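Local atomic coordinates of transcriptional regulator, LYSR family (Neisseria meningitidis, PDB entry 4AB5), a protein that probably regulates transcription of methionine biosynthesis genes as a MetR-like DNA-binding factor, of which this chain is the regulatory domain. Residues B[15-20]-B[109-114]; B[135-138]-B[142-145]; B[156-161]-B[170-175]. One frame throughout, in Å; residues are numbered along the deposited sequence.

Contact 1 of 3, residues B[15-20]-B[109-114]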
loop_
_atom_site.group_PDB
_atom_site.type_symbol
_atom_site.label_atom_id
_atom_site.label_comp_id
_atom_site.label_asym_id
_atom_site.label_seq_id
_atom_site.Cartn_x
_atom_site.Cartn_y
_atom_site.Cartn_z
ATOM N N GLU B 15 3.554 -12.199 -4.147
ATOM C CA GLU B 15 3.765 -11.970 -2.720
ATOM C C GLU B 15 4.690 -10.765 -2.468
ATOM O O GLU B 15 4.909 -10.398 -1.312
ATOM C CB GLU B 15 4.299 -13.239 -2.029
ATOM C CG GLU B 15 3.309 -14.392 -1.927
ATOM C CD GLU B 15 1.954 -14.115 -1.298
ATOM O OE1 GLU B 15 1.898 -13.452 -0.237
ATOM O OE2 GLU B 15 0.944 -14.593 -1.863
ATOM N N CYS B 16 5.197 -10.139 -3.551
ATOM C CA CYS B 16 6.126 -9.009 -3.538
ATOM C C CYS B 16 5.359 -7.679 -3.543
ATOM O O CYS B 16 4.533 -7.446 -4.428
ATOM C CB CYS B 16 7.108 -9.138 -4.708
ATOM S SG CYS B 16 7.688 -7.571 -5.434
ATOM N N HIS B 17 5.624 -6.823 -2.535
ATOM C CA HIS B 17 4.961 -5.529 -2.317
ATOM C C HIS B 17 5.234 -4.463 -3.386
ATOM O O HIS B 17 4.279 -3.874 -3.895
ATOM C CB HIS B 17 5.296 -4.999 -0.918
ATOM C CG HIS B 17 4.688 -5.778 0.210
ATOM N ND1 HIS B 17 3.763 -5.202 1.065
ATOM C CD2 HIS B 17 4.935 -7.044 0.627
ATOM C CE1 HIS B 17 3.461 -6.134 1.954
ATOM N NE2 HIS B 17 4.141 -7.259 1.734
ATOM N N THR B 18 6.526 -4.192 -3.707
ATOM C CA THR B 18 6.921 -3.184 -4.710
ATOM C C THR B 18 6.376 -3.496 -6.104
ATOM O O THR B 18 6.080 -2.570 -6.859
ATOM C CB THR B 18 8.443 -2.921 -4.723
ATOM O OG1 THR B 18 9.158 -4.123 -5.014
ATOM C CG2 THR B 18 8.947 -2.296 -3.441
ATOM N N CYS B 19 6.226 -4.802 -6.420
ATOM C CA CYS B 19 5.692 -5.361 -7.672
ATOM C C CYS B 19 4.374 -4.711 -8.100
ATOM O O CYS B 19 4.210 -4.387 -9.275
ATOM C CB CYS B 19 5.554 -6.877 -7.568
ATOM S SG CYS B 19 7.132 -7.758 -7.397
ATOM N N PHE B 20 3.465 -4.480 -7.130
ATOM C CA PHE B 20 2.145 -3.868 -7.313
ATOM C C PHE B 20 2.183 -2.501 -8.004
ATOM O O PHE B 20 1.254 -2.170 -8.751
ATOM C CB PHE B 20 1.402 -3.795 -5.969
ATOM C CG PHE B 20 0.799 -5.103 -5.513
ATOM C CD1 PHE B 20 1.583 -6.074 -4.894
ATOM C CD2 PHE B 20 -0.558 -5.360 -5.689
ATOM C CE1 PHE B 20 1.020 -7.290 -4.473
ATOM C CE2 PHE B 20 -1.116 -6.579 -5.286
ATOM C CZ PHE B 20 -0.326 -7.533 -4.672
ATOM N N ILE B 109 13.867 -1.473 8.464
ATOM C CA ILE B 109 12.450 -1.323 8.116
ATOM C C ILE B 109 12.164 -2.101 6.835
ATOM O O ILE B 109 12.820 -1.882 5.818
ATOM C CB ILE B 109 11.959 0.152 8.104
ATOM C CG1 ILE B 109 12.458 0.899 9.365
ATOM C CG2 ILE B 109 10.419 0.214 7.998
ATOM C CD1 ILE B 109 12.568 2.343 9.223
ATOM N N THR B 110 11.271 -3.102 6.933
ATOM C CA THR B 110 10.911 -4.010 5.836
ATOM C C THR B 110 9.390 -4.192 5.752
ATOM O O THR B 110 8.657 -3.715 6.621
ATOM C CB THR B 110 11.548 -5.421 6.069
ATOM O OG1 THR B 110 10.818 -6.136 7.070
ATOM C CG2 THR B 110 13.030 -5.382 6.431
ATOM N N TYR B 111 8.932 -4.960 4.743
ATOM C CA TYR B 111 7.533 -5.362 4.600
ATOM C C TYR B 111 7.289 -6.507 5.601
ATOM O O TYR B 111 8.256 -7.188 5.963
ATOM C CB TYR B 111 7.211 -5.776 3.155
ATOM C CG TYR B 111 7.418 -4.643 2.179
ATOM C CD1 TYR B 111 6.558 -3.548 2.157
ATOM C CD2 TYR B 111 8.511 -4.630 1.317
ATOM C CE1 TYR B 111 6.759 -2.485 1.274
ATOM C CE2 TYR B 111 8.727 -3.567 0.433
ATOM C CZ TYR B 111 7.846 -2.498 0.417
ATOM O OH TYR B 111 8.049 -1.450 -0.448
ATOM N N PRO B 112 6.049 -6.697 6.131
ATOM C CA PRO B 112 5.835 -7.735 7.162
ATOM C C PRO B 112 5.738 -9.116 6.533
ATOM O O PRO B 112 4.653 -9.687 6.353
ATOM C CB PRO B 112 4.534 -7.287 7.858
ATOM C CG PRO B 112 4.187 -5.952 7.244
ATOM C CD PRO B 112 4.798 -5.966 5.883
ATOM N N VAL B 113 6.906 -9.646 6.195
ATOM C CA VAL B 113 7.058 -10.889 5.464
ATOM C C VAL B 113 8.319 -11.645 5.969
ATOM O O VAL B 113 9.189 -11.003 6.571
ATOM C CB VAL B 113 7.083 -10.481 3.958
ATOM C CG1 VAL B 113 8.478 -10.496 3.350
ATOM C CG2 VAL B 113 6.088 -11.280 3.138
ATOM N N PRO B 114 8.437 -12.992 5.817
ATOM C CA PRO B 114 9.659 -13.661 6.299
ATOM C C PRO B 114 10.880 -13.295 5.457
ATOM O O PRO B 114 10.742 -12.914 4.294
ATOM C CB PRO B 114 9.327 -15.160 6.219
ATOM C CG PRO B 114 7.925 -15.261 5.754
ATOM C CD PRO B 114 7.536 -13.954 5.152
#

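Contact 2 of 3, residues B[135-138]-B[142-145]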
loop_
_atom_site.group_PDB
_atom_site.type_symbol
_atom_site.label_atom_id
_atom_site.label_comp_id
_atom_site.label_asym_id
_atom_site.label_seq_id
_atom_site.Cartn_x
_atom_site.Cartn_y
_atom_site.Cartn_z
ATOM N N ARG B 135 11.580 -3.482 12.129
ATOM C CA ARG B 135 10.415 -2.605 12.154
ATOM C C ARG B 135 9.672 -2.960 10.853
ATOM O O ARG B 135 10.330 -3.220 9.843
ATOM C CB ARG B 135 10.878 -1.144 12.174
ATOM C CG ARG B 135 9.778 -0.125 12.427
ATOM C CD ARG B 135 9.599 0.205 13.894
ATOM N NE ARG B 135 8.371 0.981 14.093
ATOM C CZ ARG B 135 8.326 2.282 14.355
ATOM N NH1 ARG B 135 9.449 2.978 14.504
ATOM N NH2 ARG B 135 7.160 2.893 14.503
ATOM N N HIS B 136 8.330 -3.063 10.893
ATOM C CA HIS B 136 7.551 -3.490 9.717
ATOM C C HIS B 136 6.462 -2.535 9.292
ATOM O O HIS B 136 5.847 -1.867 10.123
ATOM C CB HIS B 136 6.920 -4.878 9.928
ATOM C CG HIS B 136 7.870 -5.927 10.399
ATOM N ND1 HIS B 136 8.818 -6.465 9.555
ATOM C CD2 HIS B 136 7.959 -6.532 11.606
ATOM C CE1 HIS B 136 9.453 -7.377 10.269
ATOM N NE2 HIS B 136 8.980 -7.441 11.515
ATOM N N SER B 137 6.185 -2.525 7.987
ATOM C CA SER B 137 5.121 -1.733 7.379
ATOM C C SER B 137 4.696 -2.359 6.055
ATOM O O SER B 137 5.540 -2.777 5.264
ATOM C CB SER B 137 5.564 -0.286 7.163
ATOM O OG SER B 137 4.491 0.499 6.674
ATOM N N GLU B 138 3.381 -2.409 5.814
ATOM C CA GLU B 138 2.794 -2.906 4.566
ATOM C C GLU B 138 2.903 -1.842 3.460
ATOM O O GLU B 138 2.741 -2.173 2.291
ATOM C CB GLU B 138 1.307 -3.265 4.780
ATOM C CG GLU B 138 1.060 -4.448 5.711
ATOM C CD GLU B 138 1.297 -5.838 5.140
ATOM O OE1 GLU B 138 1.373 -5.988 3.899
ATOM O OE2 GLU B 138 1.365 -6.793 5.946
ATOM N N ALA B 142 5.024 4.754 4.195
ATOM C CA ALA B 142 5.250 4.724 5.637
ATOM C C ALA B 142 6.705 4.344 5.940
ATOM O O ALA B 142 7.288 4.929 6.846
ATOM C CB ALA B 142 4.285 3.763 6.310
ATOM N N ILE B 143 7.301 3.403 5.156
ATOM C CA ILE B 143 8.711 3.018 5.285
ATOM C C ILE B 143 9.612 4.251 5.117
ATOM O O ILE B 143 10.435 4.512 5.995
ATOM C CB ILE B 143 9.127 1.849 4.340
ATOM C CG1 ILE B 143 8.412 0.526 4.746
ATOM C CG2 ILE B 143 10.675 1.670 4.318
ATOM C CD1 ILE B 143 8.623 -0.678 3.821
ATOM N N ILE B 144 9.416 5.025 4.020
ATOM C CA ILE B 144 10.173 6.236 3.710
ATOM C C ILE B 144 10.076 7.282 4.810
ATOM O O ILE B 144 11.110 7.821 5.207
ATOM C CB ILE B 144 9.886 6.757 2.260
ATOM C CG1 ILE B 144 10.777 6.015 1.250
ATOM C CG2 ILE B 144 10.079 8.285 2.109
ATOM C CD1 ILE B 144 10.076 5.134 0.395
ATOM N N GLN B 145 8.859 7.527 5.347
ATOM C CA GLN B 145 8.679 8.515 6.432
ATOM C C GLN B 145 9.339 8.101 7.734
ATOM O O GLN B 145 9.834 8.953 8.453
ATOM C CB GLN B 145 7.208 8.895 6.648
ATOM C CG GLN B 145 6.574 9.663 5.486
ATOM C CD GLN B 145 7.324 10.905 5.060
ATOM O OE1 GLN B 145 7.825 11.680 5.874
ATOM N NE2 GLN B 145 7.381 11.136 3.763
#

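Contact 3 of 3, residues B[156-161]-B[170-175]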
loop_
_atom_site.group_PDB
_atom_site.type_symbol
_atom_site.label_atom_id
_atom_site.label_comp_id
_atom_site.label_asym_id
_atom_site.label_seq_id
_atom_site.Cartn_x
_atom_site.Cartn_y
_atom_site.Cartn_z
ATOM N N LEU B 156 15.377 -0.762 -0.670
ATOM C CA LEU B 156 14.271 -0.670 -1.619
ATOM C C LEU B 156 14.775 -0.554 -3.054
ATOM O O LEU B 156 15.907 -0.107 -3.238
ATOM C CB LEU B 156 13.362 0.533 -1.275
ATOM C CG LEU B 156 12.458 0.410 -0.045
ATOM C CD1 LEU B 156 11.868 1.755 0.313
ATOM C CD2 LEU B 156 11.353 -0.620 -0.258
ATOM N N PRO B 157 13.974 -0.940 -4.083
ATOM C CA PRO B 157 14.444 -0.774 -5.471
ATOM C C PRO B 157 14.747 0.699 -5.747
ATOM O O PRO B 157 14.068 1.570 -5.203
ATOM C CB PRO B 157 13.242 -1.231 -6.311
ATOM C CG PRO B 157 12.427 -2.080 -5.408
ATOM C CD PRO B 157 12.607 -1.506 -4.045
ATOM N N TYR B 158 15.770 0.976 -6.564
ATOM C CA TYR B 158 16.136 2.344 -6.914
ATOM C C TYR B 158 14.937 3.108 -7.515
ATOM O O TYR B 158 14.708 4.261 -7.144
ATOM C CB TYR B 158 17.366 2.368 -7.854
ATOM C CG TYR B 158 17.707 3.755 -8.356
ATOM C CD1 TYR B 158 18.337 4.685 -7.529
ATOM C CD2 TYR B 158 17.337 4.164 -9.635
ATOM C CE1 TYR B 158 18.602 5.981 -7.966
ATOM C CE2 TYR B 158 17.598 5.456 -10.082
ATOM C CZ TYR B 158 18.243 6.359 -9.248
ATOM O OH TYR B 158 18.502 7.641 -9.669
ATOM N N TRP B 159 14.176 2.465 -8.431
ATOM C CA TRP B 159 13.016 3.096 -9.061
ATOM C C TRP B 159 11.932 3.576 -8.068
ATOM O O TRP B 159 11.333 4.625 -8.302
ATOM C CB TRP B 159 12.433 2.238 -10.204
ATOM C CG TRP B 159 11.972 0.877 -9.786
ATOM C CD1 TRP B 159 12.673 -0.287 -9.882
ATOM C CD2 TRP B 159 10.695 0.535 -9.223
ATOM N NE1 TRP B 159 11.917 -1.335 -9.412
ATOM C CE2 TRP B 159 10.707 -0.855 -8.978
ATOM C CE3 TRP B 159 9.542 1.272 -8.889
ATOM C CZ2 TRP B 159 9.608 -1.527 -8.428
ATOM C CZ3 TRP B 159 8.462 0.608 -8.333
ATOM C CH2 TRP B 159 8.500 -0.776 -8.111
ATOM N N THR B 160 11.706 2.824 -6.967
ATOM C CA THR B 160 10.731 3.153 -5.911
ATOM C C THR B 160 11.208 4.378 -5.098
ATOM O O THR B 160 10.405 5.245 -4.752
ATOM C CB THR B 160 10.568 1.961 -4.928
ATOM O OG1 THR B 160 10.623 0.718 -5.619
ATOM C CG2 THR B 160 9.288 2.043 -4.117
ATOM N N VAL B 161 12.509 4.387 -4.758
ATOM C CA VAL B 161 13.210 5.381 -3.954
ATOM C C VAL B 161 13.300 6.752 -4.646
ATOM O O VAL B 161 13.165 7.779 -3.973
ATOM C CB VAL B 161 14.597 4.797 -3.538
ATOM C CG1 VAL B 161 15.569 5.866 -3.046
ATOM C CG2 VAL B 161 14.429 3.706 -2.493
ATOM N N VAL B 170 14.997 11.106 2.032
ATOM C CA VAL B 170 16.060 10.122 2.215
ATOM C C VAL B 170 17.213 10.349 1.233
ATOM O O VAL B 170 17.099 11.142 0.292
ATOM C CB VAL B 170 15.494 8.664 2.083
ATOM C CG1 VAL B 170 14.518 8.321 3.204
ATOM C CG2 VAL B 170 14.856 8.413 0.708
ATOM N N VAL B 171 18.318 9.629 1.461
ATOM C CA VAL B 171 19.487 9.575 0.585
ATOM C C VAL B 171 19.656 8.099 0.267
ATOM O O VAL B 171 19.207 7.257 1.055
ATOM C CB VAL B 171 20.776 10.235 1.154
ATOM C CG1 VAL B 171 20.598 11.739 1.344
ATOM C CG2 VAL B 171 21.244 9.579 2.446
ATOM N N HIS B 172 20.226 7.772 -0.890
ATOM C CA HIS B 172 20.407 6.368 -1.242
ATOM C C HIS B 172 21.866 6.004 -1.313
ATOM O O HIS B 172 22.698 6.842 -1.689
ATOM C CB HIS B 172 19.613 5.960 -2.499
ATOM C CG HIS B 172 20.220 6.401 -3.791
ATOM N ND1 HIS B 172 20.839 5.494 -4.641
ATOM C CD2 HIS B 172 20.267 7.632 -4.353
ATOM C CE1 HIS B 172 21.250 6.205 -5.679
ATOM N NE2 HIS B 172 20.916 7.494 -5.555
ATOM N N ARG B 173 22.185 4.768 -0.891
ATOM C CA ARG B 173 23.554 4.254 -0.866
ATOM C C ARG B 173 23.623 2.835 -1.396
ATOM O O ARG B 173 22.661 2.072 -1.276
ATOM C CB ARG B 173 24.164 4.320 0.553
ATOM C CG ARG B 173 24.245 5.716 1.176
ATOM C CD ARG B 173 25.225 6.603 0.444
ATOM N NE ARG B 173 25.403 7.901 1.085
ATOM C CZ ARG B 173 24.792 9.016 0.704
ATOM N NH1 ARG B 173 23.920 8.995 -0.295
ATOM N NH2 ARG B 173 25.045 10.161 1.321
ATOM N N GLN B 174 24.788 2.480 -1.958
ATOM C CA GLN B 174 25.050 1.160 -2.505
ATOM C C GLN B 174 25.170 0.125 -1.386
ATOM O O GLN B 174 25.893 0.349 -0.417
ATOM C CB GLN B 174 26.315 1.201 -3.364
ATOM C CG GLN B 174 26.632 -0.116 -4.037
ATOM C CD GLN B 174 27.685 0.042 -5.085
ATOM O OE1 GLN B 174 28.856 0.294 -4.809
ATOM N NE2 GLN B 174 27.278 -0.136 -6.315
ATOM N N ILE B 175 24.450 -0.996 -1.520
ATOM C CA ILE B 175 24.502 -2.095 -0.556
ATOM C C ILE B 175 25.553 -3.067 -1.080
ATOM O O ILE B 175 25.299 -3.737 -2.084
ATOM C CB ILE B 175 23.123 -2.795 -0.367
ATOM C CG1 ILE B 175 22.105 -1.859 0.295
ATOM C CG2 ILE B 175 23.273 -4.117 0.426
ATOM C CD1 ILE B 175 20.662 -2.329 0.176
#

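Contact 1 of 3, residues B[15-20]-B[109-114]
An offset aromatic stack between His-17 and Tyr-111 makes this contact, joining the loop that follows strand 8-13 to the loop that follows strand 108-110. The imidazole and phenol planes lie only 14° apart and their centroids are 4.4 Å from each other. Because the two side chains run past one another in opposite directions, each CB sits over the partner's ring: His-17 CB is 3.5 Å from the Tyr-111 centroid, and Tyr-111 CB is 3.7 Å from the His-17 centroid. Both are CH-pi contacts close to the ring normals, so each ring uses one face for both the stack and a methylene. In both residues CG is anti to the carbonyl carbon (chi1 -69° for His-17, -61° for Tyr-111), which aims the rings across the gap. Pro-112 CD approaches His-17 CE1 obliquely at 4.2 Å. Farther along the phenol, the Thr-18 methyl CG2 crosses the end of the ring, 3.2 Å from Tyr-111 OH, while that hydroxyl is hydrogen-bonded to Thr-140 OG1. His-17 ND1 has a weak hydrogen bond to Glu-138 O. The Cys-16 to Cys-19 disulfide, its SG atoms 2.0 Å apart, brackets His-17 and Thr-18 in the loop. Some 236 Å² is buried between segments 89 residues apart in sequence. The contact bridges the two lobes of the periplasmic-binding-protein-like fold of LysR regulatory domains, consistent with a position at the interlobe cleft, the usual place for an effector in this family.

Contact 2 of 3, residues B[135-138]-B[142-145]
Ser-137 meets Ala-142 and Ile-143 where the chain leaves strand 134-136 and turns back as helix 140-148. The packed part is small, 121 Å² over both sides, and rests on one serine. Its OG stands 3.3 Å from the Ala-142 CB methyl, and its CB lies 3.8 Å from Ile-143 CG1. With OG anti to the backbone N (chi1 -175°), the hydroxyl reaches toward the start of the helix, while the CB is left beside the isoleucine. The same OG is hydrogen-bonded to Leu-139 O in the intervening turn; its polar demand is thus met by the connection itself, and its contact with the Ala-142 methyl is van der Waals. Ile-143 adds its CD1, 4.0 Å from Ser-137 O, and so runs along the serine from side chain to carbonyl.

The loose side is formed by the residues flanking the serine. His-136 and Glu-138 direct their CB atoms away from the helix; His-136 is exposed in the assembly, though its ND1 is hydrogen-bonded to Thr-110 OG1. Glu-138 is instead near the dimer interface, where it packs on Glu-138 of the second subunit. On the helix, Ala-142 touches Phe-20 of that subunit, so this alanine is shared between the serine and the interface.

Strand 134-136 pairs in parallel with strand 108-110, and Ile-143 lies against Ile-109 of that neighbour and Ala-154 of strand 154-157. The contact lies within the turn of a strand-loop-helix unit: Ile-143 packs on the strands, while Ala-142 and Gln-145 reach the second subunit.

Contact 3 of 3, residues B[156-161]-B[170-175]
His-172 projects from strand 171-189 onto the first turn of helix 158-166, where Val-161 and Tyr-158 receive it. At the root of the side chain, His-172 CB is 4.1 Å from Val-161 CG1, the methyl that lies anti to that valine's backbone N. From CB the chain bends: CG falls between the backbone N and the carbonyl carbon (chi1 77°), and this turns the imidazole toward the tyrosine. Along the ring, His-172 ND1 comes within 3.9 Å of Tyr-158 CD1. Next, His-172 CE1 makes the shortest approach between the segments, 3.5 Å from Tyr-158 CE1. The last ring atom to take part, His-172 NE2, is 3.7 Å from the same Tyr-158 CE1. That phenol carbon sits over one face of the imidazole, yet the planes are inclined at 56° with centroids 5.1 Å apart, so the rings meet at a slant.

The next residue grips the histidine's own carbonyl: Arg-173 NH1 donates to His-172 O at 2.8 Å with an N-H...O angle of 158°, while Arg-173 NH2 is bonded to Ala-93 O. Strand 154-157 and strand 171-189 both run antiparallel to strand 72-86, which lies between them, and helix 158-166 belongs to the connection that joins them; Val-161 accordingly touches Ile-85, and His-172 touches Val-83.

Chemically, the interface is carbon contact and ring dispersion. The tyrosine approaches over the imidazole face, and the two rings are not hydrogen-bonded to each other. The fit should therefore depend on shape more than on directional bonding, although a positive charge on the imidazole would probably strengthen its attraction to the phenol.

Read from the N terminus, the three contacts close in series, and none nests in or crosses another. Contact 1 closes the long loop: 88 residues separate its segments, and it ties the lobe holding strand 8-13 to the one holding strand 108-110. After helix 119-125, contact 2 closes a short strand-to-helix turn. Its strand lies beside strand 108-110, with Thr-110 N 3.1 Å from Arg-135 O in a probable hydrogen bond. Contact 3 closes the helical connection from strand 154-157 to strand 171-189. Leu-156 links it to both others: its CD1 lies 3.8 Å from Ile-144 CD1, and its CD2 lies 3.4 Å from Tyr-111 OH.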